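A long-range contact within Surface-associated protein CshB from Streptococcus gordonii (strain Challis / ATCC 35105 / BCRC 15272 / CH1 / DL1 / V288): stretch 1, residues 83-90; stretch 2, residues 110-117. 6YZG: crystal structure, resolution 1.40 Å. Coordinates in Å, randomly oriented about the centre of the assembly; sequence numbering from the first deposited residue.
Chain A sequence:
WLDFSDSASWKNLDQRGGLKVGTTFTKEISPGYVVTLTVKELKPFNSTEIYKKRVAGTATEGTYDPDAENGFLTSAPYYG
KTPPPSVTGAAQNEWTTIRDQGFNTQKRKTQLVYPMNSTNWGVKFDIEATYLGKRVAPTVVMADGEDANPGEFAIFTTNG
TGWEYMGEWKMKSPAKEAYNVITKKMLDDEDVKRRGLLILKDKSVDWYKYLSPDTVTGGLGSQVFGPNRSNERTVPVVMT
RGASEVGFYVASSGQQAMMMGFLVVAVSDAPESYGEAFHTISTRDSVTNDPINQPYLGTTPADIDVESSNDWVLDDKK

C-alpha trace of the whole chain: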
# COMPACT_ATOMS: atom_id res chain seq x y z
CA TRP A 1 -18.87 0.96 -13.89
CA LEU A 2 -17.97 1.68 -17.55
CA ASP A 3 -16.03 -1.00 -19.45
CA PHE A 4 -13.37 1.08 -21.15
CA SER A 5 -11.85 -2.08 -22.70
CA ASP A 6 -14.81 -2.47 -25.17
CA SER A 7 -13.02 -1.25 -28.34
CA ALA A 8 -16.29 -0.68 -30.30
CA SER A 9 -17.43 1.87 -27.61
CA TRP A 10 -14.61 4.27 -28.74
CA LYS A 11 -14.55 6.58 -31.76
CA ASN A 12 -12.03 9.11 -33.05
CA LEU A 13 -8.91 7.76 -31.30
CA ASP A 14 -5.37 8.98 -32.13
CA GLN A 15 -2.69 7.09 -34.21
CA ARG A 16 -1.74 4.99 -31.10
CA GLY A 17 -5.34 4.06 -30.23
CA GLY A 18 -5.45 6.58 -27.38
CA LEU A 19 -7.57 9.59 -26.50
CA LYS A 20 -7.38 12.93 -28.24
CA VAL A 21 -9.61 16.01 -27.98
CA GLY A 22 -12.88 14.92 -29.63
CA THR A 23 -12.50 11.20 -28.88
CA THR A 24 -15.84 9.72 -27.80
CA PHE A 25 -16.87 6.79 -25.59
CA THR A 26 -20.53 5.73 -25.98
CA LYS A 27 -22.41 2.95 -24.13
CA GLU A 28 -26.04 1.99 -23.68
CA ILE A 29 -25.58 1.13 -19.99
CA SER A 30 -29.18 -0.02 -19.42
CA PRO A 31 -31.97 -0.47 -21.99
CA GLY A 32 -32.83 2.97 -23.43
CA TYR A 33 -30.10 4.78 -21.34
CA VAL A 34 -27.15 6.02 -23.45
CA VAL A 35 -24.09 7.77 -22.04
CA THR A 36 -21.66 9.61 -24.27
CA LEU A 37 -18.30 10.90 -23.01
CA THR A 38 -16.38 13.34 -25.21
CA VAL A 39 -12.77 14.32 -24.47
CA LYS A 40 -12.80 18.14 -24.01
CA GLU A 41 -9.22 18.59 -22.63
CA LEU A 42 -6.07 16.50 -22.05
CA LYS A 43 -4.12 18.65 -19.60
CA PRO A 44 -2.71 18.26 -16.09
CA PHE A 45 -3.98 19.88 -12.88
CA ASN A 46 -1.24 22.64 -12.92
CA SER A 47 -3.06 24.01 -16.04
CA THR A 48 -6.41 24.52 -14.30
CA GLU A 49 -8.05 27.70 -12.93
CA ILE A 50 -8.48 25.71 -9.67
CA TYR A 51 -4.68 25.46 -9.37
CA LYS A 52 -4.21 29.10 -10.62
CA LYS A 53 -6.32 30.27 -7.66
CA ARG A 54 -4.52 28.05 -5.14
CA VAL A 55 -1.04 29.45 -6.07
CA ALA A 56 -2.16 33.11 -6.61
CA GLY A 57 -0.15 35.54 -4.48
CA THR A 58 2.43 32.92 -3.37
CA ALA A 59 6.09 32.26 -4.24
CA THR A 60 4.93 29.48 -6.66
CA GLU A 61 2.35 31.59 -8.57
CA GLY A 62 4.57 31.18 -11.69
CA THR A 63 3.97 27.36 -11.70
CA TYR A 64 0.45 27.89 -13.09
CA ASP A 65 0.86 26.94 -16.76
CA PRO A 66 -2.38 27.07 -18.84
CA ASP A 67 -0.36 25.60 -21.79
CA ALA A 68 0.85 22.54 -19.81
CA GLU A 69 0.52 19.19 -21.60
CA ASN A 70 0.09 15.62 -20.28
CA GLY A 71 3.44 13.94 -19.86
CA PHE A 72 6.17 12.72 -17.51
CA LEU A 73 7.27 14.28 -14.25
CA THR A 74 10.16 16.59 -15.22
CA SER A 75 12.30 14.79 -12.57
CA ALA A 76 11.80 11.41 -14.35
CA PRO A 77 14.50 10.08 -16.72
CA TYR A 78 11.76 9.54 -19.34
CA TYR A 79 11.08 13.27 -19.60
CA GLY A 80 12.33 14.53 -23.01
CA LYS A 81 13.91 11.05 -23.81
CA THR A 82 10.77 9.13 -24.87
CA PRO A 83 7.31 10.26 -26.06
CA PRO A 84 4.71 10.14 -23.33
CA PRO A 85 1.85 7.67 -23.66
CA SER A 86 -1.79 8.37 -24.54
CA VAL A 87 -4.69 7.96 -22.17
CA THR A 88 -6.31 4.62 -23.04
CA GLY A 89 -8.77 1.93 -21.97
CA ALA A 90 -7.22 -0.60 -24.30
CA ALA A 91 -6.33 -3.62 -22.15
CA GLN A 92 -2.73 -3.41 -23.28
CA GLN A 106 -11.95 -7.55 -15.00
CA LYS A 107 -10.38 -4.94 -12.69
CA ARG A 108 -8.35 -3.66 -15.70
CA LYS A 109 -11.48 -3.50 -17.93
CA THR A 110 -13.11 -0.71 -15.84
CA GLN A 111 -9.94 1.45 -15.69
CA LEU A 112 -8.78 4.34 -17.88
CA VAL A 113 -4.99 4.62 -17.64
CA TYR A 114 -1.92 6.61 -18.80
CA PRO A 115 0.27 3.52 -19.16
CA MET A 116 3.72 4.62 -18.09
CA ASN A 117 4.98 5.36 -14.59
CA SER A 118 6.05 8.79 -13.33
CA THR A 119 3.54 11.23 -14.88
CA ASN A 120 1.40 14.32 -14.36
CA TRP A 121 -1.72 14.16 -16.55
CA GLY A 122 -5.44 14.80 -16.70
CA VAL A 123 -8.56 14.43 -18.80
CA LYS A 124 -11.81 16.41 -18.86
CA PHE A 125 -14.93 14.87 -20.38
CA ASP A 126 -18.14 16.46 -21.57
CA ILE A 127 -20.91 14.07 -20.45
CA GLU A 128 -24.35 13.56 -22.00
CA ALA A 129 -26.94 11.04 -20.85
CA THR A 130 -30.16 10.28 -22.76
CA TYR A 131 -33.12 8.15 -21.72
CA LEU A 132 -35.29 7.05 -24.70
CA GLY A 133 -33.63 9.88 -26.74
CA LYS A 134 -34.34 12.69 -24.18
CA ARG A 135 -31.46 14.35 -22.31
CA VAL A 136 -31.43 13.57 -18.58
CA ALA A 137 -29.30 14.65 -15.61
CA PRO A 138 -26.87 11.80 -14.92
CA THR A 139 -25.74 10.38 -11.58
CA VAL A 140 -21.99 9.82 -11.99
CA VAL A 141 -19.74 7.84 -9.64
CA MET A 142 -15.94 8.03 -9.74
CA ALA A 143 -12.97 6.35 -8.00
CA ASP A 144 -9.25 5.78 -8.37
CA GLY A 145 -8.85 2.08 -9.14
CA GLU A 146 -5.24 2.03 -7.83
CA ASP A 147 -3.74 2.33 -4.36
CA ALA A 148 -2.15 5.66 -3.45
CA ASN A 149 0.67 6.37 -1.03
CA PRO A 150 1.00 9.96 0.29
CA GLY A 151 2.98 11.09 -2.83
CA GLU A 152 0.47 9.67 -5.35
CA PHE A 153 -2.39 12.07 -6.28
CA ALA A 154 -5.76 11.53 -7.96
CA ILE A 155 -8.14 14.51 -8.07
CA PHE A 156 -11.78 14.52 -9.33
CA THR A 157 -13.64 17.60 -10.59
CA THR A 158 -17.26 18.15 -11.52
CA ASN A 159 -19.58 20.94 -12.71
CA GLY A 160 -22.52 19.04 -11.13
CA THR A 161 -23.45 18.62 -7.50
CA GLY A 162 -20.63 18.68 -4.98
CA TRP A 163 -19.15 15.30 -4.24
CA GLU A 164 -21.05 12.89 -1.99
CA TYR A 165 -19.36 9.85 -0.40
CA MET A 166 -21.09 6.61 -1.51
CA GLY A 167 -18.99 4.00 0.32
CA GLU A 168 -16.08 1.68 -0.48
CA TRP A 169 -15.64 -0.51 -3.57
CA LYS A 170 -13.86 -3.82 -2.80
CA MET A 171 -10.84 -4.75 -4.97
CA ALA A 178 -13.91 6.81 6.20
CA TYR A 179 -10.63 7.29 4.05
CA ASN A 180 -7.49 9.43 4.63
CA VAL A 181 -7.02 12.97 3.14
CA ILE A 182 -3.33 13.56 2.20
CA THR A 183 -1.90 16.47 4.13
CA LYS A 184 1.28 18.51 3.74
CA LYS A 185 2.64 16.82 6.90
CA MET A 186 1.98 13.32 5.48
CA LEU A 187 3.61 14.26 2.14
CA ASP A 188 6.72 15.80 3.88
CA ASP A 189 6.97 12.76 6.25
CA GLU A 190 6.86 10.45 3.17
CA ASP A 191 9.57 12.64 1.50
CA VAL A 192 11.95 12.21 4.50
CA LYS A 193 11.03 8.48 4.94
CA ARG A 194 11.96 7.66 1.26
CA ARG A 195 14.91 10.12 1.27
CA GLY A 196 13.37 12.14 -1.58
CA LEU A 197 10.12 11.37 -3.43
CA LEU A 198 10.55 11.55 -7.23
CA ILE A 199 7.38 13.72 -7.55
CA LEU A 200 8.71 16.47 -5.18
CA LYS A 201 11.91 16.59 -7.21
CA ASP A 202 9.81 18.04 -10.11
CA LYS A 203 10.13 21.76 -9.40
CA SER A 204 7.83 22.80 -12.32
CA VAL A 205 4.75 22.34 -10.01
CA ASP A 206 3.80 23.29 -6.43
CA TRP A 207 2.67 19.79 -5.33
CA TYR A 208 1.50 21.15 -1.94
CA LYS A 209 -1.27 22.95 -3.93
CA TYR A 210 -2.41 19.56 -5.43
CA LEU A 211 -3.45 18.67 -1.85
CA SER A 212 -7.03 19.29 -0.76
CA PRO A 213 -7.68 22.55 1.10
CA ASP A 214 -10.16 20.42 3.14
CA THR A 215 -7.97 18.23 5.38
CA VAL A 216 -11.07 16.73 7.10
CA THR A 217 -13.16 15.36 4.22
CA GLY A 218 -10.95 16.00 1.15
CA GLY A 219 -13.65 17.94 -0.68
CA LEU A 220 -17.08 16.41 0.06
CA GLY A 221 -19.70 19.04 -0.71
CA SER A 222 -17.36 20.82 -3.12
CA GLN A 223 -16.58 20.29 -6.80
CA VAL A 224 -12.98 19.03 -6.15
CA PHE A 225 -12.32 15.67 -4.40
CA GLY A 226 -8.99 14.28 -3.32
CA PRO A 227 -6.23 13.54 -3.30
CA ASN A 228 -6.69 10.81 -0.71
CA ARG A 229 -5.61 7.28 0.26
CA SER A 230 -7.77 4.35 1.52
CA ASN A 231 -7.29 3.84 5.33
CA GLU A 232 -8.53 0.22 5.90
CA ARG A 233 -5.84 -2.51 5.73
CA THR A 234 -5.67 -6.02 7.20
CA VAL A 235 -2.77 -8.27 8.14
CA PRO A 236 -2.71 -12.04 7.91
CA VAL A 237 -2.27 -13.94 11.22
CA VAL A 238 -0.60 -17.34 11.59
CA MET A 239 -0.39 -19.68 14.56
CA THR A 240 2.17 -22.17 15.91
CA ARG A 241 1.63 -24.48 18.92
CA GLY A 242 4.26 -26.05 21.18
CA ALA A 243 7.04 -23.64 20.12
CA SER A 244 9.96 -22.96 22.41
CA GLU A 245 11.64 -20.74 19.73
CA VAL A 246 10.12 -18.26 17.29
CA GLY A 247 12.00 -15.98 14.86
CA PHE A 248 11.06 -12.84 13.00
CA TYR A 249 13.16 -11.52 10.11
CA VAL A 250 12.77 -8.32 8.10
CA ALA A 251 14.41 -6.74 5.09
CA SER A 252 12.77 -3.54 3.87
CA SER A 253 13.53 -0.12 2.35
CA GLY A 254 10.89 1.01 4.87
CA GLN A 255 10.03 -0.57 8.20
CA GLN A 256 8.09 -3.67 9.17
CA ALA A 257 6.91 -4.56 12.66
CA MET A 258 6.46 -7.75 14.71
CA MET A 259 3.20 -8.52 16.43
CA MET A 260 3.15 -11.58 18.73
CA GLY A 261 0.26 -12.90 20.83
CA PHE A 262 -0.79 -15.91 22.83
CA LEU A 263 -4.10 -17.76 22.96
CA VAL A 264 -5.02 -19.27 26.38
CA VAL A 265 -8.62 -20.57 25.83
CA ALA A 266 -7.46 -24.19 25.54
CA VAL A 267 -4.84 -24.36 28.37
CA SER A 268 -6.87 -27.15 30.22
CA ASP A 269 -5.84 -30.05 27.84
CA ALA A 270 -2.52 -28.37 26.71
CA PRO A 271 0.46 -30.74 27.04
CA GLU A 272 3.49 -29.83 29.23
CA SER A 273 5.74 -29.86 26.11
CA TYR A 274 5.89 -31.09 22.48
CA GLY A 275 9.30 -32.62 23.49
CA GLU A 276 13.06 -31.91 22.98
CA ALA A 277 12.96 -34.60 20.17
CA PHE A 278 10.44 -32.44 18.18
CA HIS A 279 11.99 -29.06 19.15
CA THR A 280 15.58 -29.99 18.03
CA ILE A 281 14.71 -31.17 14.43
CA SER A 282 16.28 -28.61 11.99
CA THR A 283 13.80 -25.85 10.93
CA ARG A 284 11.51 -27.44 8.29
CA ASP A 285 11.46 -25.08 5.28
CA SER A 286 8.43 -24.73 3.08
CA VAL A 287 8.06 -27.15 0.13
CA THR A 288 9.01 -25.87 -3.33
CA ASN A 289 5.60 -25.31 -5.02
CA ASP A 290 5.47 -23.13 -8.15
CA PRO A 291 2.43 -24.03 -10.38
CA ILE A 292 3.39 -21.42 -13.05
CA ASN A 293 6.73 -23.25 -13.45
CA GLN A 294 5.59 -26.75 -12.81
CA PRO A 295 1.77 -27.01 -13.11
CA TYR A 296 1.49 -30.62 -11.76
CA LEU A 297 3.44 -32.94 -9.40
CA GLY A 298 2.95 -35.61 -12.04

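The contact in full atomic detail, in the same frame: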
# COMPACT_ATOMS: atom_id res chain seq x y z
N PRO A 83 8.59 9.58 -25.96
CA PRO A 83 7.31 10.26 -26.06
C PRO A 83 6.43 9.76 -24.93
O PRO A 83 6.46 8.61 -24.56
CB PRO A 83 6.74 9.81 -27.40
CG PRO A 83 7.96 9.33 -28.15
CD PRO A 83 8.85 8.71 -27.11
N PRO A 84 5.62 10.64 -24.34
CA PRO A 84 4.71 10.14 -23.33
C PRO A 84 3.60 9.36 -24.00
O PRO A 84 3.37 9.48 -25.22
CB PRO A 84 4.11 11.38 -22.70
CG PRO A 84 4.18 12.37 -23.80
CD PRO A 84 5.46 12.06 -24.61
N PRO A 85 2.93 8.54 -23.19
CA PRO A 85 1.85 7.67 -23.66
C PRO A 85 0.60 8.50 -23.93
O PRO A 85 0.59 9.69 -23.84
CB PRO A 85 1.70 6.69 -22.54
CG PRO A 85 1.95 7.55 -21.32
CD PRO A 85 3.09 8.45 -21.72
N SER A 86 -0.43 7.81 -24.41
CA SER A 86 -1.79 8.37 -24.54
C SER A 86 -2.64 7.75 -23.44
O SER A 86 -2.40 6.63 -22.97
CB SER A 86 -2.40 8.15 -25.90
OG SER A 86 -1.64 8.80 -26.93
N VAL A 87 -3.64 8.49 -23.05
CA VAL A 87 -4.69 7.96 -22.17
C VAL A 87 -5.42 6.87 -22.93
O VAL A 87 -5.72 7.10 -24.14
CB VAL A 87 -5.63 9.07 -21.72
CG1 VAL A 87 -6.72 8.52 -20.83
CG2 VAL A 87 -4.86 10.19 -21.00
N THR A 88 -5.70 5.76 -22.30
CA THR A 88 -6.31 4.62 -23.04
C THR A 88 -7.10 3.72 -22.12
O THR A 88 -6.82 3.65 -20.95
CB THR A 88 -5.22 3.85 -23.78
OG1 THR A 88 -5.82 2.89 -24.68
CG2 THR A 88 -4.28 3.18 -22.84
N GLY A 89 -8.09 3.01 -22.69
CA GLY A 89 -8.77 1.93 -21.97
C GLY A 89 -8.33 0.58 -22.48
O GLY A 89 -8.87 -0.43 -22.00
N ALA A 90 -7.56 0.62 -23.55
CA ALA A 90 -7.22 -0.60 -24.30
C ALA A 90 -6.46 -1.52 -23.37
O ALA A 90 -5.38 -1.10 -22.97
CB ALA A 90 -6.43 -0.23 -25.54
N THR A 110 -12.40 -1.91 -16.28
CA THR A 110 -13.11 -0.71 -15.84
C THR A 110 -12.12 0.42 -15.50
O THR A 110 -12.56 1.40 -14.90
CB THR A 110 -14.05 -1.08 -14.70
OG1 THR A 110 -13.20 -1.67 -13.72
CG2 THR A 110 -15.16 -2.01 -15.16
N GLN A 111 -10.91 0.39 -16.01
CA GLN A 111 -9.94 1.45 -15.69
C GLN A 111 -9.54 2.20 -16.95
O GLN A 111 -9.17 1.56 -17.98
CB GLN A 111 -8.71 0.83 -15.04
CG GLN A 111 -8.95 0.40 -13.64
CD GLN A 111 -7.72 -0.16 -12.98
OE1 GLN A 111 -6.66 -0.26 -13.60
NE2 GLN A 111 -7.91 -0.53 -11.74
N LEU A 112 -9.42 3.51 -16.87
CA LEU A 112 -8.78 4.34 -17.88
C LEU A 112 -7.40 4.74 -17.36
O LEU A 112 -7.29 5.16 -16.23
CB LEU A 112 -9.65 5.56 -18.13
CG LEU A 112 -9.35 6.33 -19.41
CD1 LEU A 112 -9.83 5.53 -20.62
CD2 LEU A 112 -9.99 7.71 -19.36
N VAL A 113 -6.37 4.48 -18.15
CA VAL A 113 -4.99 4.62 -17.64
C VAL A 113 -4.12 5.46 -18.58
O VAL A 113 -4.49 5.72 -19.66
CB VAL A 113 -4.35 3.22 -17.46
CG1 VAL A 113 -5.03 2.40 -16.37
CG2 VAL A 113 -4.32 2.44 -18.76
N TYR A 114 -2.98 5.87 -18.06
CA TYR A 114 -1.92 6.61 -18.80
C TYR A 114 -0.73 5.68 -18.58
O TYR A 114 -0.06 5.86 -17.60
CB TYR A 114 -1.74 7.99 -18.19
CG TYR A 114 -0.97 8.98 -19.02
CD1 TYR A 114 -1.43 9.38 -20.26
CD2 TYR A 114 0.17 9.56 -18.52
CE1 TYR A 114 -0.76 10.33 -20.99
CE2 TYR A 114 0.86 10.50 -19.23
CZ TYR A 114 0.39 10.89 -20.47
OH TYR A 114 1.06 11.82 -21.17
N PRO A 115 -0.54 4.68 -19.47
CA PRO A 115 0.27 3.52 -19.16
C PRO A 115 1.79 3.54 -19.11
O PRO A 115 2.40 2.67 -19.60
CB PRO A 115 -0.33 2.47 -20.10
CG PRO A 115 -0.61 3.25 -21.31
CD PRO A 115 -1.16 4.57 -20.78
N MET A 116 2.31 4.61 -18.52
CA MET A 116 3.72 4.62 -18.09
C MET A 116 3.75 5.17 -16.69
O MET A 116 2.92 5.99 -16.31
CB MET A 116 4.58 5.44 -19.02
CG MET A 116 4.55 4.87 -20.43
SD MET A 116 5.82 3.69 -20.67
CE MET A 116 7.33 4.69 -20.53
N ASN A 117 4.76 4.80 -15.93
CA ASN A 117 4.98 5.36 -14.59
C ASN A 117 5.55 6.80 -14.68
O ASN A 117 6.18 7.19 -15.64
CB ASN A 117 5.93 4.47 -13.83
CG ASN A 117 5.35 3.08 -13.75
OD1 ASN A 117 4.26 2.92 -13.19
ND2 ASN A 117 6.08 2.09 -14.27
O HOH W 1 -0.03 12.45 -23.63
O HOH W 2 -9.94 -0.42 -19.80

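The two stretches run roughly antiparallel, their end-to-end directions 161° apart, yet they share just one beta bridge. It pairs Thr88 with Val113 through two backbone hydrogen bonds: Thr88 N donates to Val113 O at 2.9 Å, and Val113 N donates to Thr88 O at 3.0 Å, the latter almost perfectly straight. Beside this pair, Val87 CA lies 3.4 Å from Val113 O, a CA-H...O contact that gives the same carbonyl a second, weaker partner.

Three consecutive prolines, Pro83 to Pro85, lead into the bridge. Lacking amide hydrogens, they cannot donate backbone hydrogen bonds; Pro84 and Pro85 meet the second stretch mainly through their rings, though Pro85 O also lies 3.2 Å from Tyr114 CE1. Tyr114 is the centrepiece. Its chi1 of -165° (t) and chi2 of 62° carry the ring from a CB that points sideways to a place alongside Pro84, Pro85 and Val87. Pro85, whose CB points toward the other stretch, sets its CG over one face of the ring, 3.6 Å from the centroid and only 5° off the normal. This is a CH-pi contact of the kind proline makes well, because the C-H bonds of its ring are slightly polarised and its rigid shape lies close against an aromatic face. The same CG also meets Met116 CG at 3.8 Å. Met116, with all three chi angles in m, meets the proline at the near part of its chain; SD and CE lead off beyond it.

Val87 uses its two methyl groups on different neighbours. With chi1 at 179° (t), CG2 reaches Tyr114 CD1 at 3.6 Å, while CG1 packs against Leu112 CD2 at 3.7 Å. The t, p rotamer of Leu112 brings the end of its side chain nearer the first stretch, and its CD1 approaches Gly89 N at 3.7 Å. Gly89 has no side chain; an ideal CB there would sit 3.8 Å from Leu112 CD1, a normal packing distance.

Thr88 points its CB away from the second stretch. Its OG1 accepts a hydrogen bond from Ala90 N at 3.1 Å, joining the side chain to the backbone two residues on, while its methyl CG2 lies 4.0 Å from Pro115 CG and 4.1 Å from Val113 CG2. Threonine thus serves both a polar and an apolar need.

The tyrosine hydroxyl is served by water: one molecule donates to Pro85 O at 2.8 Å and also hydrogen-bonds Tyr114 OH at 2.8 Å.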